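Local coordinates for protein Cow rumen GH26 endo-mannanase (Metagenome, PDB 6UEH) that probably hydrolyses internal beta-1,4-mannosidic linkages in mannans such as galactomannan, as an endo-acting glycoside hydrolase of family 26, at residues Lys39-Leu44 against Asp95-Phe100; Val114-Ile119 against Ala123-Ile128; Tyr10-Glu15 against Ile49-Thr54. One frame throughout, in Å; residues are numbered along the deposited sequence.

Overall arrangement
From the N terminus, strand 10-13 runs into the calcium site and waits for strand 49-55 to close interaction 3. Inside that loop lies 39-44, whose own partner, 95-100, comes only after interaction 3 has closed, so interactions 1 and 3 cross. Interaction 2 follows in series, a short closure in which 123-128 turns back against 114-119. Interactions 2 and 3 bridge the two antiparallel sheets of the CBM6 domain, whereas interaction 1 joins two parts of the curled five-stranded sheet. All three are stitched together by backbone bonds such as Phe-116 to Ile-49 and Ala-42 to Phe-125, and each includes at least one ligand of the calcium ion.

Interaction 1 of 3, residues Lys39-Leu44 against Asp95-Phe100; sequences KGFAYL and DTWTDF. With CA (calcium ion), chain B.
One face of the Phe-41 ring takes the edge of the Trp-97 indole, which comes in through its six-membered ring in an offset edge-to-face pair. The two ring centroids are 5.1 Å apart and the planes stand at 65°, so the indole is tilted somewhat from a perfect T. The CZ2-CH2 edge does the touching. Trp-97 CH2 sits 3.4 Å from Phe-41 CG, and the neighbouring Trp-97 CZ2 reaches Phe-41 CD2 at the same 3.4 Å. The approach is thus biased toward the root of the phenyl ring, and even the methylene joins in, with Phe-41 CB 3.5 Å from Trp-97 CH2. Seen from the tryptophan, the phenylalanine lies at the indole edge, close to its plane.

With CG between the backbone N and the carbonyl carbon (chi1 60°), the Phe-41 ring turns one face to that edge of the indole. The backbones stay well apart, 10.4 Å between Phe-41 CA and Trp-97 CA, and the whole gap is spanned by these two aromatic groups. The Phe-41 side chain also touches Glu-124, while Trp-97 rests on Ile-32, Lys-66, Ala-68 and Asp-126 as well. The chain turns a corner at Asp-95 and Thr-96, just before Trp-97.

Just ahead of Phe-41, Gly-40 O binds the calcium ion at 2.4 Å, together with oxygens of Glu-13, Glu-15, Ser-37 and Asp-126. The chain therefore goes straight from a metal ligand to the aromatic pair, a placement consistent with a structural calcium site at the rim of a CBM6-type beta-sandwich.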
loop_
_atom_site.group_PDB
_atom_site.type_symbol
_atom_site.label_atom_id
_atom_site.label_comp_id
_atom_site.label_asym_id
_atom_site.label_seq_id
_atom_site.Cartn_x
_atom_site.Cartn_y
_atom_site.Cartn_z
ATOM N N LYS A 39 0.050 -26.758 -33.985
ATOM C CA LYS A 39 0.732 -26.593 -35.264
ATOM C C LYS A 39 1.856 -25.564 -35.208
ATOM O O LYS A 39 2.664 -25.467 -36.130
ATOM C CB LYS A 39 -0.273 -26.205 -36.350
ATOM C CG LYS A 39 -1.307 -27.279 -36.643
ATOM C CD LYS A 39 -2.268 -26.840 -37.736
ATOM C CE LYS A 39 -3.249 -27.949 -38.083
ATOM N NZ LYS A 39 -4.213 -27.528 -39.139
ATOM N N GLY A 40 1.906 -24.792 -34.129
ATOM C CA GLY A 40 2.946 -23.791 -33.978
ATOM C C GLY A 40 2.679 -22.817 -32.851
ATOM O O GLY A 40 2.271 -23.209 -31.759
ATOM N N PHE A 41 2.915 -21.535 -33.111
ATOM C CA PHE A 41 2.672 -20.513 -32.103
ATOM C C PHE A 41 2.296 -19.177 -32.729
ATOM O O PHE A 41 2.402 -18.992 -33.942
ATOM C CB PHE A 41 3.902 -20.343 -31.204
ATOM C CG PHE A 41 5.154 -19.939 -31.941
ATOM C CD1 PHE A 41 5.472 -18.600 -32.117
ATOM C CD2 PHE A 41 6.019 -20.900 -32.442
ATOM C CE1 PHE A 41 6.622 -18.228 -32.787
ATOM C CE2 PHE A 41 7.175 -20.533 -33.112
ATOM C CZ PHE A 41 7.477 -19.195 -33.285
ATOM N N ALA A 42 1.845 -18.252 -31.889
ATOM C CA ALA A 42 1.559 -16.896 -32.327
ATOM C C ALA A 42 2.773 -16.008 -32.086
ATOM O O ALA A 42 3.351 -16.016 -30.998
ATOM C CB ALA A 42 0.334 -16.343 -31.601
ATOM N N TYR A 43 3.169 -15.260 -33.109
ATOM C CA TYR A 43 4.251 -14.296 -32.978
ATOM C C TYR A 43 3.641 -12.904 -32.899
ATOM O O TYR A 43 3.295 -12.306 -33.917
ATOM C CB TYR A 43 5.229 -14.401 -34.152
ATOM C CG TYR A 43 6.453 -13.506 -34.052
ATOM C CD1 TYR A 43 6.917 -13.041 -32.824
ATOM C CD2 TYR A 43 7.145 -13.128 -35.197
ATOM C CE1 TYR A 43 8.038 -12.225 -32.745
ATOM C CE2 TYR A 43 8.260 -12.319 -35.128
ATOM C CZ TYR A 43 8.703 -11.866 -33.904
ATOM O OH TYR A 43 9.817 -11.058 -33.851
ATOM N N LEU A 44 3.484 -12.414 -31.676
ATOM C CA LEU A 44 2.944 -11.085 -31.429
ATOM C C LEU A 44 3.983 -10.034 -31.780
ATOM O O LEU A 44 4.990 -9.924 -31.097
ATOM C CB LEU A 44 2.523 -10.950 -29.962
ATOM C CG LEU A 44 2.137 -9.573 -29.415
ATOM C CD1 LEU A 44 0.781 -9.163 -29.915
ATOM C CD2 LEU A 44 2.162 -9.565 -27.892
ATOM N N ASP A 95 14.451 -18.309 -24.304
ATOM C CA ASP A 95 14.764 -18.880 -25.611
ATOM C C ASP A 95 14.149 -20.270 -25.759
ATOM O O ASP A 95 14.333 -20.946 -26.773
ATOM C CB ASP A 95 16.282 -18.931 -25.829
ATOM C CG ASP A 95 16.979 -19.950 -24.940
ATOM O OD1 ASP A 95 16.387 -20.411 -23.940
ATOM O OD2 ASP A 95 18.146 -20.279 -25.240
ATOM N N THR A 96 13.421 -20.676 -24.725
ATOM C CA THR A 96 12.738 -21.962 -24.672
ATOM C C THR A 96 11.333 -21.710 -24.135
ATOM O O THR A 96 11.128 -20.762 -23.377
ATOM C CB THR A 96 13.487 -22.967 -23.771
ATOM O OG1 THR A 96 14.874 -22.984 -24.126
ATOM C CG2 THR A 96 12.917 -24.369 -23.916
ATOM N N TRP A 97 10.367 -22.533 -24.533
ATOM C CA TRP A 97 8.991 -22.354 -24.081
ATOM C C TRP A 97 8.902 -22.399 -22.557
ATOM O O TRP A 97 9.358 -23.350 -21.924
ATOM C CB TRP A 97 8.074 -23.408 -24.701
ATOM C CG TRP A 97 7.952 -23.271 -26.178
ATOM C CD1 TRP A 97 8.360 -24.166 -27.125
ATOM C CD2 TRP A 97 7.399 -22.156 -26.891
ATOM N NE1 TRP A 97 8.088 -23.681 -28.383
ATOM C CE2 TRP A 97 7.499 -22.449 -28.266
ATOM C CE3 TRP A 97 6.826 -20.940 -26.498
ATOM C CZ2 TRP A 97 7.045 -21.571 -29.250
ATOM C CZ3 TRP A 97 6.379 -20.069 -27.479
ATOM C CH2 TRP A 97 6.493 -20.388 -28.837
ATOM N N THR A 98 8.316 -21.354 -21.982
ATOM C CA THR A 98 8.280 -21.184 -20.535
ATOM C C THR A 98 6.913 -20.682 -20.074
ATOM O O THR A 98 6.351 -19.764 -20.670
ATOM C CB THR A 98 9.367 -20.189 -20.069
ATOM O OG1 THR A 98 10.622 -20.523 -20.678
ATOM C CG2 THR A 98 9.512 -20.215 -18.552
ATOM N N ASP A 99 6.374 -21.285 -19.019
ATOM C CA ASP A 99 5.138 -20.783 -18.426
ATOM C C ASP A 99 5.381 -19.432 -17.769
ATOM O O ASP A 99 6.313 -19.279 -16.980
ATOM C CB ASP A 99 4.580 -21.766 -17.396
ATOM C CG ASP A 99 3.793 -22.891 -18.031
ATOM O OD1 ASP A 99 3.298 -22.705 -19.162
ATOM O OD2 ASP A 99 3.663 -23.957 -17.395
ATOM N N PHE A 100 4.545 -18.453 -18.098
ATOM C CA PHE A 100 4.636 -17.141 -17.473
ATOM C C PHE A 100 3.314 -16.769 -16.811
ATOM O O PHE A 100 2.245 -16.978 -17.381
ATOM C CB PHE A 100 5.032 -16.071 -18.494
ATOM C CG PHE A 100 5.332 -14.734 -17.875
ATOM C CD1 PHE A 100 6.596 -14.455 -17.380
ATOM C CD2 PHE A 100 4.348 -13.765 -17.771
ATOM C CE1 PHE A 100 6.875 -13.233 -16.799
ATOM C CE2 PHE A 100 4.620 -12.539 -17.190
ATOM C CZ PHE A 100 5.885 -12.273 -16.706
HETATM CA CA CA B . 0.593 -23.681 -30.100
#

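Interaction 2 of 3, residues Val114-Ile119 against Ala123-Ile128; sequences VSFKPI and AEFDTI. With CA (calcium ion), chain B.
Phe-116 and Phe-125 meet with their planes inclined at 35°, an oblique pair whose centroids are 4.5 Å apart. Phe-125 leads with one corner: its CE2 hangs over the middle of the Phe-116 ring, 3.6 Å above the plane. That atom is almost equally far from much of the Phe-116 ring, with Phe-116 CD1 at 3.7 Å from Phe-125 CE2.

Ile-128 comes to the same phenylalanine from another direction. Its CD1 methyl lies at the ring edge, near the plane, 3.5 Å from Phe-116 CE2, and the two side chains run past each other in opposite senses. Phe-116 is thus met over a face and at an edge by two residues of one strand, while Phe-102 makes a further edge-to-face pair with it.

Residues three apart on a straight strand would point to opposite sides. Here the chain turns a corner at Asp-126, which lets Phe-125 and Ile-128 both face Phe-116. The corner residue sends its own side chain elsewhere: with CG anti to the backbone N (chi1 -179°), Asp-126 OD1 binds the calcium ion at 2.3 Å, and Asp-126 O adds a longer bond of 2.7 Å. Gripping one residue through both backbone and side chain probably helps to fix the shape of the corner.

Between the two segments the chemistry is wholly apolar and buried. Cohesion probably comes mainly from dispersion and the exclusion of water, with ring shape rather than directional polar bonds setting how Phe-116 fits, while the Asp-126 carboxylate points away to the calcium ion.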
loop_
_atom_site.group_PDB
_atom_site.type_symbol
_atom_site.label_atom_id
_atom_site.label_comp_id
_atom_site.label_asym_id
_atom_site.label_seq_id
_atom_site.Cartn_x
_atom_site.Cartn_y
_atom_site.Cartn_z
ATOM N N VAL A 114 -10.004 -10.992 -24.017
ATOM C CA VAL A 114 -8.669 -11.063 -23.442
ATOM C C VAL A 114 -7.641 -10.879 -24.546
ATOM O O VAL A 114 -7.591 -11.667 -25.492
ATOM C CB VAL A 114 -8.427 -12.400 -22.720
ATOM C CG1 VAL A 114 -7.063 -12.391 -22.036
ATOM C CG2 VAL A 114 -9.538 -12.663 -21.712
ATOM N N SER A 115 -6.826 -9.836 -24.429
ATOM C CA SER A 115 -5.862 -9.511 -25.474
ATOM C C SER A 115 -4.430 -9.453 -24.965
ATOM O O SER A 115 -4.178 -9.106 -23.811
ATOM C CB SER A 115 -6.207 -8.166 -26.124
ATOM O OG SER A 115 -7.506 -8.178 -26.683
ATOM N N PHE A 116 -3.494 -9.797 -25.838
ATOM C CA PHE A 116 -2.110 -9.413 -25.639
ATOM C C PHE A 116 -1.806 -8.305 -26.630
ATOM O O PHE A 116 -1.863 -8.512 -27.841
ATOM C CB PHE A 116 -1.167 -10.603 -25.812
ATOM C CG PHE A 116 -1.264 -11.603 -24.701
ATOM C CD1 PHE A 116 -0.647 -11.363 -23.486
ATOM C CD2 PHE A 116 -1.985 -12.775 -24.864
ATOM C CE1 PHE A 116 -0.740 -12.278 -22.455
ATOM C CE2 PHE A 116 -2.081 -13.690 -23.839
ATOM C CZ PHE A 116 -1.457 -13.443 -22.633
ATOM N N LYS A 117 -1.515 -7.120 -26.107
ATOM C CA LYS A 117 -1.305 -5.944 -26.939
ATOM C C LYS A 117 0.174 -5.762 -27.262
ATOM O O LYS A 117 1.038 -6.202 -26.502
ATOM C CB LYS A 117 -1.864 -4.697 -26.246
ATOM C CG LYS A 117 -3.372 -4.743 -26.021
ATOM C CD LYS A 117 -3.891 -3.449 -25.409
ATOM C CE LYS A 117 -5.413 -3.438 -25.341
ATOM N NZ LYS A 117 -5.942 -2.158 -24.780
ATOM N N PRO A 118 0.470 -5.124 -28.405
ATOM C CA PRO A 118 1.857 -4.854 -28.804
ATOM C C PRO A 118 2.501 -3.753 -27.968
ATOM O O PRO A 118 3.003 -2.769 -28.515
ATOM C CB PRO A 118 1.720 -4.418 -30.265
ATOM C CG PRO A 118 0.342 -3.861 -30.358
ATOM C CD PRO A 118 -0.488 -4.721 -29.451
ATOM N N ILE A 119 2.468 -3.916 -26.650
ATOM C CA ILE A 119 3.122 -2.992 -25.734
ATOM C C ILE A 119 3.959 -3.798 -24.744
ATOM O O ILE A 119 3.490 -4.104 -23.648
ATOM C CB ILE A 119 2.098 -2.123 -24.962
ATOM C CG1 ILE A 119 1.051 -1.543 -25.915
ATOM C CG2 ILE A 119 2.802 -1.013 -24.188
ATOM C CD1 ILE A 119 -0.065 -0.791 -25.212
ATOM N N ALA A 123 7.013 -10.967 -28.779
ATOM C CA ALA A 123 7.148 -12.136 -27.925
ATOM C C ALA A 123 6.325 -13.267 -28.534
ATOM O O ALA A 123 5.443 -13.027 -29.359
ATOM C CB ALA A 123 6.694 -11.836 -26.509
ATOM N N GLU A 124 6.610 -14.495 -28.125
ATOM C CA GLU A 124 5.976 -15.659 -28.731
ATOM C C GLU A 124 5.007 -16.313 -27.759
ATOM O O GLU A 124 5.288 -16.415 -26.565
ATOM C CB GLU A 124 7.035 -16.665 -29.193
ATOM C CG GLU A 124 7.994 -16.129 -30.257
ATOM C CD GLU A 124 9.004 -15.136 -29.705
ATOM O OE1 GLU A 124 9.725 -15.488 -28.747
ATOM O OE2 GLU A 124 9.071 -13.997 -30.219
ATOM N N PHE A 125 3.864 -16.755 -28.276
ATOM C CA PHE A 125 2.835 -17.381 -27.455
ATOM C C PHE A 125 2.421 -18.728 -28.041
ATOM O O PHE A 125 1.901 -18.795 -29.153
ATOM C CB PHE A 125 1.619 -16.459 -27.328
ATOM C CG PHE A 125 1.913 -15.161 -26.635
ATOM C CD1 PHE A 125 2.499 -14.109 -27.320
ATOM C CD2 PHE A 125 1.604 -14.990 -25.295
ATOM C CE1 PHE A 125 2.775 -12.917 -26.684
ATOM C CE2 PHE A 125 1.877 -13.797 -24.655
ATOM C CZ PHE A 125 2.462 -12.758 -25.351
ATOM N N ASP A 126 2.668 -19.798 -27.289
ATOM C CA ASP A 126 2.319 -21.147 -27.727
ATOM C C ASP A 126 0.881 -21.482 -27.349
ATOM O O ASP A 126 0.064 -21.815 -28.207
ATOM C CB ASP A 126 3.281 -22.170 -27.116
ATOM C CG ASP A 126 2.988 -23.592 -27.563
ATOM O OD1 ASP A 126 2.368 -23.772 -28.633
ATOM O OD2 ASP A 126 3.389 -24.534 -26.846
ATOM N N THR A 127 0.588 -21.404 -26.055
ATOM C CA THR A 127 -0.762 -21.600 -25.544
ATOM C C THR A 127 -1.085 -20.542 -24.496
ATOM O O THR A 127 -0.186 -19.911 -23.940
ATOM C CB THR A 127 -0.948 -22.992 -24.908
ATOM O OG1 THR A 127 -0.018 -23.151 -23.831
ATOM C CG2 THR A 127 -0.726 -24.100 -25.933
ATOM N N ILE A 128 -2.373 -20.352 -24.235
ATOM C CA ILE A 128 -2.830 -19.449 -23.187
ATOM C C ILE A 128 -3.838 -20.190 -22.312
ATOM O O ILE A 128 -4.696 -20.908 -22.824
ATOM C CB ILE A 128 -3.467 -18.175 -23.773
ATOM C CG1 ILE A 128 -2.489 -17.481 -24.726
ATOM C CG2 ILE A 128 -3.907 -17.233 -22.659
ATOM C CD1 ILE A 128 -3.145 -16.480 -25.658
HETATM CA CA CA B . 0.593 -23.681 -30.100
#

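Interaction 3 of 3, residues Tyr10-Glu15 against Ile49-Thr54; sequences YTIEAE and ISFNVT. With CA (calcium ion), chain B.
The calcium ion beside the strand that brings Ile-12 and Tyr-10 against Phe-51 is gripped by seven oxygens. Three come from 10-15: Glu-13 OE1 at 2.4 Å from the ion, and both carboxylate oxygens of Glu-15, OE1 and OE2, each at 2.5 Å. Ser-37, Gly-40 and Asp-126 supply the rest.

Ile-12 turns away from this charged side. Its CG1 sits between the backbone N and the carbonyl carbon (chi1 53°), from where the CD1 methyl makes a CH-pi contact over one face of Phe-51, 3.6 Å from the ring centroid and 24° off the normal, shifted toward the rim. Tyr-10 has Phe-51 CD2 at its ring edge, in plane, 3.9 Å from Tyr-10 CE2. Were Phe-51 an alanine, the Ile-12 methyl would probably be left over a gap and the edge of Tyr-10 without its apolar neighbour.

Strands 10-13 and 49-54 run nearly antiparallel, at 151°, but their axes pass 9.8 Å apart, the spacing of facing sheets rather than paired strands. Strand 10-13 pairs with 123-132, and 49-55 with 110-117; Phe-51 fills the space between, touching Ile-128 and Val-130 of the one neighbour and Val-114 of the other.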
loop_
_atom_site.group_PDB
_atom_site.type_symbol
_atom_site.label_atom_id
_atom_site.label_comp_id
_atom_site.label_asym_id
_atom_site.label_seq_id
_atom_site.Cartn_x
_atom_site.Cartn_y
_atom_site.Cartn_z
ATOM N N TYR A 10 -9.437 -23.338 -18.937
ATOM C CA TYR A 10 -9.608 -23.079 -20.357
ATOM C C TYR A 10 -8.263 -22.800 -21.011
ATOM O O TYR A 10 -7.582 -21.842 -20.657
ATOM C CB TYR A 10 -10.558 -21.899 -20.562
ATOM C CG TYR A 10 -10.811 -21.539 -22.003
ATOM C CD1 TYR A 10 -11.553 -22.373 -22.827
ATOM C CD2 TYR A 10 -10.326 -20.353 -22.535
ATOM C CE1 TYR A 10 -11.793 -22.044 -24.144
ATOM C CE2 TYR A 10 -10.564 -20.013 -23.852
ATOM C CZ TYR A 10 -11.300 -20.863 -24.650
ATOM O OH TYR A 10 -11.539 -20.530 -25.963
ATOM N N THR A 11 -7.881 -23.651 -21.957
ATOM C CA THR A 11 -6.620 -23.482 -22.665
ATOM C C THR A 11 -6.849 -23.402 -24.169
ATOM O O THR A 11 -7.567 -24.220 -24.742
ATOM C CB THR A 11 -5.638 -24.632 -22.362
ATOM O OG1 THR A 11 -5.355 -24.663 -20.959
ATOM C CG2 THR A 11 -4.336 -24.445 -23.127
ATOM N N ILE A 12 -6.243 -22.404 -24.799
ATOM C CA ILE A 12 -6.280 -22.286 -26.248
ATOM C C ILE A 12 -4.885 -22.268 -26.850
ATOM O O ILE A 12 -3.925 -21.835 -26.207
ATOM C CB ILE A 12 -6.996 -21.013 -26.696
ATOM C CG1 ILE A 12 -6.385 -19.802 -25.994
ATOM C CG2 ILE A 12 -8.467 -21.108 -26.402
ATOM C CD1 ILE A 12 -6.697 -18.515 -26.668
ATOM N N GLU A 13 -4.780 -22.737 -28.088
ATOM C CA GLU A 13 -3.571 -22.524 -28.863
ATOM C C GLU A 13 -3.545 -21.055 -29.257
ATOM O O GLU A 13 -4.520 -20.542 -29.801
ATOM C CB GLU A 13 -3.537 -23.429 -30.096
ATOM C CG GLU A 13 -3.611 -24.915 -29.780
ATOM C CD GLU A 13 -2.337 -25.451 -29.153
ATOM O OE1 GLU A 13 -1.299 -24.760 -29.224
ATOM O OE2 GLU A 13 -2.370 -26.565 -28.586
ATOM N N ALA A 14 -2.448 -20.368 -28.963
ATOM C CA ALA A 14 -2.389 -18.932 -29.213
ATOM C C ALA A 14 -2.464 -18.634 -30.707
ATOM O O ALA A 14 -2.953 -17.580 -31.110
ATOM C CB ALA A 14 -1.135 -18.335 -28.614
ATOM N N GLU A 15 -1.996 -19.575 -31.525
ATOM C CA GLU A 15 -2.050 -19.411 -32.974
ATOM C C GLU A 15 -3.491 -19.392 -33.485
ATOM O O GLU A 15 -3.745 -19.001 -34.624
ATOM C CB GLU A 15 -1.252 -20.515 -33.682
ATOM C CG GLU A 15 -1.699 -21.945 -33.377
ATOM C CD GLU A 15 -0.944 -22.561 -32.209
ATOM O OE1 GLU A 15 -0.435 -21.803 -31.358
ATOM O OE2 GLU A 15 -0.850 -23.806 -32.151
ATOM N N ILE A 49 -3.264 -9.892 -30.367
ATOM C CA ILE A 49 -3.958 -11.160 -30.542
ATOM C C ILE A 49 -4.948 -11.292 -29.396
ATOM O O ILE A 49 -4.702 -10.784 -28.299
ATOM C CB ILE A 49 -2.993 -12.363 -30.566
ATOM C CG1 ILE A 49 -2.237 -12.475 -29.241
ATOM C CG2 ILE A 49 -2.022 -12.244 -31.739
ATOM C CD1 ILE A 49 -1.323 -13.687 -29.157
ATOM N N SER A 50 -6.073 -11.956 -29.639
ATOM C CA SER A 50 -7.116 -11.993 -28.624
ATOM C C SER A 50 -8.022 -13.215 -28.706
ATOM O O SER A 50 -8.051 -13.923 -29.711
ATOM C CB SER A 50 -7.967 -10.726 -28.714
ATOM O OG SER A 50 -8.609 -10.639 -29.974
ATOM N N PHE A 51 -8.756 -13.442 -27.622
ATOM C CA PHE A 51 -9.773 -14.483 -27.554
ATOM C C PHE A 51 -10.833 -14.070 -26.544
ATOM O O PHE A 51 -10.618 -13.156 -25.744
ATOM C CB PHE A 51 -9.160 -15.834 -27.174
ATOM C CG PHE A 51 -8.561 -15.869 -25.794
ATOM C CD1 PHE A 51 -7.319 -15.303 -25.545
ATOM C CD2 PHE A 51 -9.228 -16.493 -24.750
ATOM C CE1 PHE A 51 -6.761 -15.344 -24.279
ATOM C CE2 PHE A 51 -8.675 -16.536 -23.481
ATOM C CZ PHE A 51 -7.442 -15.961 -23.244
ATOM N N ASN A 52 -11.978 -14.740 -26.584
ATOM C CA ASN A 52 -13.078 -14.407 -25.692
ATOM C C ASN A 52 -13.259 -15.397 -24.549
ATOM O O ASN A 52 -13.083 -16.605 -24.717
ATOM C CB ASN A 52 -14.383 -14.306 -26.482
ATOM C CG ASN A 52 -15.597 -14.185 -25.584
ATOM O OD1 ASN A 52 -15.871 -13.119 -25.031
ATOM N ND2 ASN A 52 -16.331 -15.283 -25.426
ATOM N N VAL A 53 -13.601 -14.862 -23.381
ATOM C CA VAL A 53 -14.056 -15.665 -22.257
ATOM C C VAL A 53 -15.392 -15.114 -21.777
ATOM O O VAL A 53 -15.521 -13.916 -21.525
ATOM C CB VAL A 53 -13.052 -15.663 -21.089
ATOM C CG1 VAL A 53 -13.574 -16.523 -19.946
ATOM C CG2 VAL A 53 -11.696 -16.161 -21.550
ATOM N N THR A 54 -16.388 -15.986 -21.664
ATOM C CA THR A 54 -17.710 -15.576 -21.204
ATOM C C THR A 54 -18.011 -16.186 -19.839
ATOM O O THR A 54 -17.861 -17.394 -19.646
ATOM C CB THR A 54 -18.805 -15.980 -22.209
ATOM O OG1 THR A 54 -18.526 -15.386 -23.481
ATOM C CG2 THR A 54 -20.173 -15.514 -21.731
HETATM CA CA CA B . 0.593 -23.681 -30.100
#